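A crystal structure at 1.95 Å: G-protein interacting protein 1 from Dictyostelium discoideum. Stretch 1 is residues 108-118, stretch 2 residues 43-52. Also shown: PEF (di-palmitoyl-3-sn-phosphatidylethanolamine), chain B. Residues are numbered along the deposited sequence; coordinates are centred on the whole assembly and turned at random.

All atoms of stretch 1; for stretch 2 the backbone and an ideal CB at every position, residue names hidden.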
# COMPACT_ATOMS: atom_id res chain seq x y z
N GLU A 108 1.84 -9.72 8.43
CA GLU A 108 2.75 -9.24 9.45
C GLU A 108 2.20 -7.99 10.11
O GLU A 108 2.32 -7.83 11.33
CB GLU A 108 4.14 -9.02 8.87
CG GLU A 108 4.84 -10.32 8.52
CD GLU A 108 4.75 -11.35 9.64
OE1 GLU A 108 4.95 -10.99 10.82
OE2 GLU A 108 4.46 -12.53 9.34
N THR A 109 1.52 -7.13 9.34
CA THR A 109 0.91 -5.97 9.97
C THR A 109 -0.13 -6.42 10.99
O THR A 109 -0.18 -5.90 12.11
CB THR A 109 0.30 -5.05 8.92
OG1 THR A 109 1.33 -4.59 8.03
CG2 THR A 109 -0.34 -3.83 9.58
N VAL A 110 -0.91 -7.45 10.64
CA VAL A 110 -1.87 -7.98 11.60
C VAL A 110 -1.14 -8.42 12.86
O VAL A 110 -1.49 -8.01 13.98
CB VAL A 110 -2.67 -9.14 10.97
CG1 VAL A 110 -3.34 -9.98 12.05
CG2 VAL A 110 -3.71 -8.60 10.00
N THR A 111 -0.06 -9.18 12.68
CA THR A 111 0.69 -9.65 13.84
C THR A 111 1.23 -8.47 14.63
O THR A 111 1.22 -8.48 15.87
CB THR A 111 1.82 -10.57 13.39
OG1 THR A 111 1.25 -11.75 12.79
CG2 THR A 111 2.69 -10.97 14.57
N LEU A 112 1.64 -7.41 13.93
CA LEU A 112 2.20 -6.26 14.63
C LEU A 112 1.15 -5.57 15.49
O LEU A 112 1.47 -5.07 16.57
CB LEU A 112 2.79 -5.28 13.62
CG LEU A 112 3.85 -4.32 14.15
CD1 LEU A 112 5.05 -5.08 14.68
CD2 LEU A 112 4.27 -3.34 13.06
N LEU A 113 -0.10 -5.54 15.03
CA LEU A 113 -1.08 -4.66 15.65
C LEU A 113 -2.10 -5.41 16.49
O LEU A 113 -2.98 -4.77 17.09
CB LEU A 113 -1.78 -3.81 14.59
CG LEU A 113 -0.86 -2.73 14.00
CD1 LEU A 113 -1.54 -1.98 12.87
CD2 LEU A 113 -0.39 -1.76 15.09
N THR A 114 -2.01 -6.73 16.55
CA THR A 114 -2.91 -7.51 17.38
C THR A 114 -2.94 -7.07 18.85
O THR A 114 -4.04 -6.99 19.41
CB THR A 114 -2.55 -9.00 17.25
OG1 THR A 114 -2.92 -9.47 15.95
CG2 THR A 114 -3.26 -9.84 18.31
N PRO A 115 -1.81 -6.77 19.51
CA PRO A 115 -1.89 -6.32 20.91
C PRO A 115 -2.54 -4.95 21.09
O PRO A 115 -2.78 -4.57 22.25
CB PRO A 115 -0.42 -6.28 21.36
CG PRO A 115 0.31 -7.11 20.37
CD PRO A 115 -0.41 -6.92 19.08
N PHE A 116 -2.83 -4.21 20.02
CA PHE A 116 -3.31 -2.84 20.14
C PHE A 116 -4.61 -2.54 19.41
O PHE A 116 -5.24 -1.53 19.72
CB PHE A 116 -2.24 -1.86 19.63
CG PHE A 116 -0.85 -2.20 20.07
CD1 PHE A 116 0.05 -2.79 19.19
CD2 PHE A 116 -0.43 -1.94 21.37
CE1 PHE A 116 1.34 -3.11 19.60
CE2 PHE A 116 0.85 -2.25 21.78
CZ PHE A 116 1.74 -2.84 20.89
N PHE A 117 -5.02 -3.38 18.46
CA PHE A 117 -6.24 -3.18 17.68
C PHE A 117 -7.34 -4.11 18.17
O PHE A 117 -7.10 -5.29 18.43
CB PHE A 117 -5.97 -3.47 16.20
CG PHE A 117 -5.65 -2.26 15.38
CD1 PHE A 117 -5.43 -1.03 15.96
CD2 PHE A 117 -5.55 -2.37 14.00
CE1 PHE A 117 -5.14 0.07 15.17
CE2 PHE A 117 -5.25 -1.27 13.22
CZ PHE A 117 -5.04 -0.05 13.80
N ARG A 118 -8.57 -3.58 18.25
CA ARG A 118 -9.73 -4.43 18.44
C ARG A 118 -9.89 -5.35 17.23
O ARG A 118 -9.40 -5.04 16.14
CB ARG A 118 -10.99 -3.59 18.63
CG ARG A 118 -10.92 -2.60 19.77
CD ARG A 118 -12.22 -1.83 19.90
NE ARG A 118 -12.48 -0.96 18.76
CZ ARG A 118 -13.41 -1.19 17.83
NH1 ARG A 118 -14.18 -2.27 17.91
NH2 ARG A 118 -13.58 -0.34 16.83
N UNK A 43 -5.34 5.51 9.19
CA UNK A 43 -5.54 4.97 10.54
C UNK A 43 -4.47 3.94 10.88
O UNK A 43 -3.85 4.00 11.96
CB UNK A 43 -6.93 4.34 10.67
N UNK A 44 -4.24 2.99 9.97
CA UNK A 44 -3.23 1.95 10.21
C UNK A 44 -1.85 2.59 10.37
O UNK A 44 -1.12 2.28 11.32
CB UNK A 44 -3.22 0.93 9.07
N UNK A 45 -1.48 3.48 9.44
CA UNK A 45 -0.18 4.13 9.51
C UNK A 45 -0.00 4.88 10.82
O UNK A 45 1.01 4.71 11.51
CB UNK A 45 -0.00 5.09 8.33
N UNK A 46 -0.98 5.72 11.17
CA UNK A 46 -0.90 6.51 12.39
C UNK A 46 -0.70 5.61 13.60
O UNK A 46 0.11 5.91 14.49
CB UNK A 46 -2.16 7.36 12.56
N UNK A 47 -1.42 4.48 13.65
CA UNK A 47 -1.27 3.58 14.80
C UNK A 47 0.12 2.97 14.85
O UNK A 47 0.77 2.95 15.91
CB UNK A 47 -2.32 2.47 14.75
N UNK A 48 0.61 2.45 13.71
CA UNK A 48 1.94 1.85 13.69
C UNK A 48 2.99 2.85 14.14
O UNK A 48 3.83 2.57 15.01
CB UNK A 48 2.27 1.33 12.29
N UNK A 49 2.96 4.05 13.55
CA UNK A 49 3.91 5.10 13.95
C UNK A 49 3.77 5.43 15.43
O UNK A 49 4.77 5.70 16.11
CB UNK A 49 3.70 6.36 13.11
N UNK A 50 2.54 5.42 15.94
CA UNK A 50 2.31 5.76 17.34
C UNK A 50 3.00 4.77 18.26
O UNK A 50 3.67 5.16 19.22
CB UNK A 50 0.81 5.80 17.64
N UNK A 51 2.84 3.47 17.99
CA UNK A 51 3.44 2.49 18.88
C UNK A 51 4.93 2.28 18.63
O UNK A 51 5.63 1.77 19.52
CB UNK A 51 2.71 1.15 18.74
N UNK A 52 5.43 2.66 17.46
CA UNK A 52 6.88 2.76 17.29
C UNK A 52 7.43 3.88 18.16
O UNK A 52 8.41 3.69 18.89
CB UNK A 52 7.24 3.00 15.82
C2 PEF B . 6.12 8.64 6.29
C1 PEF B . 7.03 8.16 7.42
N PEF B . 12.95 7.77 7.47
C3 PEF B . 6.89 9.46 5.27
C4 PEF B . 10.83 7.08 8.42
C5 PEF B . 12.35 7.01 8.55
C10 PEF B . 4.21 7.65 5.26
C11 PEF B . 3.44 6.44 4.79
C12 PEF B . 2.79 6.67 3.43
C13 PEF B . 2.32 5.32 2.90
C14 PEF B . 1.50 5.41 1.62
C15 PEF B . 1.40 4.02 1.00
C16 PEF B . 0.49 4.00 -0.22
C17 PEF B . 0.70 2.73 -1.05
C18 PEF B . 0.74 1.48 -0.18
C19 PEF B . 0.07 0.30 -0.88
C20 PEF B . 0.58 0.09 -2.30
C21 PEF B . -0.58 -0.00 -3.28
C22 PEF B . -0.10 -0.08 -4.72
C23 PEF B . -1.23 0.21 -5.70
C24 PEF B . -0.77 0.02 -7.14
C25 PEF B . -1.82 0.47 -8.12
C30 PEF B . 7.15 8.18 3.17
C31 PEF B . 7.94 7.25 2.29
C32 PEF B . 7.34 5.85 2.35
C33 PEF B . 7.58 5.19 3.70
C34 PEF B . 6.49 4.18 4.01
C35 PEF B . 6.82 3.36 5.26
C36 PEF B . 5.56 2.81 5.91
C37 PEF B . 5.87 1.65 6.85
C38 PEF B . 4.62 1.23 7.63
C39 PEF B . 4.34 -0.26 7.49
C40 PEF B . 3.12 -0.69 8.30
C41 PEF B . 1.86 0.03 7.86
C42 PEF B . 1.48 -0.29 6.41
C43 PEF B . 0.11 0.28 6.07
C44 PEF B . -0.27 0.00 4.62
C45 PEF B . -1.71 0.38 4.36
O4 PEF B . 3.70 8.75 5.33
O5 PEF B . 6.07 8.62 2.81
O2 PEF B . 5.61 7.50 5.63
O3 PEF B . 7.66 8.56 4.48
O1P PEF B . 9.28 10.28 9.53
O2P PEF B . 8.58 7.76 9.74
O3P PEF B . 8.09 9.07 7.63
O4P PEF B . 10.42 8.43 8.22
P PEF B . 9.05 8.92 8.91

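All ten positions of stretch 2 have helical phi and psi, so backbone geometry separates them little, and the direction of CA-to-CB with its surroundings must do the sorting. The axis of this helix and that of helix 108-113 approach to 11.3 Å and cross at 52°.

Position 43 points sideways, and its ideal CB has nothing of stretch 1 within 5.5 Å. Many side chains would suit, long polar ones included. It is Lys43, all four chi angles t; Lys43 CG comes 4.6 Å from Phe117 CZ, and NZ, further out, is hydrogen-bonded elsewhere in the structure.

Position 44 also points sideways, with its ideal CB 5.1 Å from both Leu113 CD1 and Phe117 CE2. These carbon neighbours, with the lipid chain nearby, favour an aliphatic residue such as Val, Ile or Leu. Ile44 fills it: CG2 lies 4.1 Å from Leu113 CD1, 4.2 Å from Thr109 CG2 and 3.9 Å from PEF C43, so one methyl touches both helix and lipid.

Position 45 points away from stretch 1, and the acyl chains of PEF run near it, so an apolar residue is expected. Leu45 places CD1 3.7 Å from PEF C11. Position 46 is out of reach of stretch 1, which therefore sets no preference there; the residue is Ile46.

Position 47 points toward stretch 1, its ideal CB 3.7 Å from Phe117 CE1 and 4.7 Å from Leu113 CD2. So close a ring asks for a slim, flexible start, while the backbone O of Phe116 lies beyond; Met, Leu, Gln or Lys could fit. Lys47 passes its aliphatic part through: CG is 3.2 Å from Phe117 CE1, a tight, oblique approach to the ring, and 4.2 Å from Leu113 CD2. CE then comes 3.5 Å from Phe116 O, and NZ donates a hydrogen bond to the side chain at position 51.

Position 48 points sideways, its ideal CB 4.9 Å from Leu113 CD2 and 5.1 Å from Leu112 CD2. A branched aliphatic residue can reach both leucines. Val48, chi1 t, does so: CG2 is 3.7 Å from Leu113 CD1 and CG1 4.2 Å from Leu112 CD2.

Positions 49 and 50 are out of reach of stretch 1. The glycerol-phosphate end of PEF lies within reach of a large side chain at 49, polar or aromatic; Phe49 sets CZ 3.6 Å from PEF C1. At 50, where stretch 1 gives no guidance, the residue is Phe50.

Position 51 points toward stretch 1, with its ideal CB 4.6 Å from Phe116 CE1. An aromatic or large apolar residue could cover that ring. Tyr51 stacks on Phe116 face to face, centroids 4.0 Å apart and planes at 21°, with CE1 3.4 Å from Phe116 CD2. Its OH accepts the bond from Lys47 NZ at 3.1 Å.

Position 52 points sideways with no stretch 1 atom within 5.5 Å of its ideal CB, so the choice is loose. Ile52 makes no contact; its nearest approach is CD1 to Leu112 CD2, 5.9 Å.

Stretch 2, residues 43-52: KILIKVFFYI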
# COMPACT_ATOMS: atom_id res chain seq x y z
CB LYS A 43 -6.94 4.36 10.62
CG LYS A 43 -7.22 3.45 11.79
CD LYS A 43 -8.63 2.89 11.66
CE LYS A 43 -9.19 2.43 12.99
NZ LYS A 43 -10.66 2.18 12.90
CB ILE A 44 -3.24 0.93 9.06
CG1 ILE A 44 -4.61 0.26 8.96
CG2 ILE A 44 -2.13 -0.10 9.25
CD1 ILE A 44 -4.81 -0.47 7.65
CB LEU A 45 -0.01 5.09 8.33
CG LEU A 45 0.27 4.51 6.96
CD1 LEU A 45 0.04 5.59 5.91
CD2 LEU A 45 1.70 3.97 6.89
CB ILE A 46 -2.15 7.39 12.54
CG1 ILE A 46 -2.15 8.51 11.50
CG2 ILE A 46 -2.24 7.97 13.95
CD1 ILE A 46 -0.79 9.05 11.17
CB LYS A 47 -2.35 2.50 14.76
CG LYS A 47 -2.48 1.70 16.06
CD LYS A 47 -3.44 2.36 17.05
CE LYS A 47 -4.08 1.34 18.00
NZ LYS A 47 -4.83 1.98 19.13
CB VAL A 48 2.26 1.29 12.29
CG1 VAL A 48 3.70 0.77 12.26
CG2 VAL A 48 1.29 0.18 11.92
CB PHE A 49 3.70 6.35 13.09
CG PHE A 49 4.05 6.16 11.64
CD1 PHE A 49 5.22 5.52 11.28
CD2 PHE A 49 3.21 6.63 10.65
CE1 PHE A 49 5.55 5.36 9.94
CE2 PHE A 49 3.53 6.47 9.31
CZ PHE A 49 4.70 5.83 8.96
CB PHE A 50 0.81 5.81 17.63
CG PHE A 50 0.47 6.05 19.08
CD1 PHE A 50 0.40 7.34 19.58
CD2 PHE A 50 0.22 4.98 19.93
CE1 PHE A 50 0.09 7.56 20.91
CE2 PHE A 50 -0.09 5.20 21.26
CZ PHE A 50 -0.15 6.49 21.75
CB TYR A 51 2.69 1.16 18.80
CG TYR A 51 1.33 1.27 19.42
CD1 TYR A 51 1.17 1.31 20.80
CD2 TYR A 51 0.20 1.37 18.63
CE1 TYR A 51 -0.09 1.42 21.37
CE2 TYR A 51 -1.04 1.49 19.19
CZ TYR A 51 -1.19 1.52 20.55
OH TYR A 51 -2.45 1.63 21.09
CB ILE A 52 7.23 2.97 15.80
CG1 ILE A 52 7.08 1.66 15.02
CG2 ILE A 52 8.66 3.51 15.66
CD1 ILE A 52 7.09 1.86 13.52
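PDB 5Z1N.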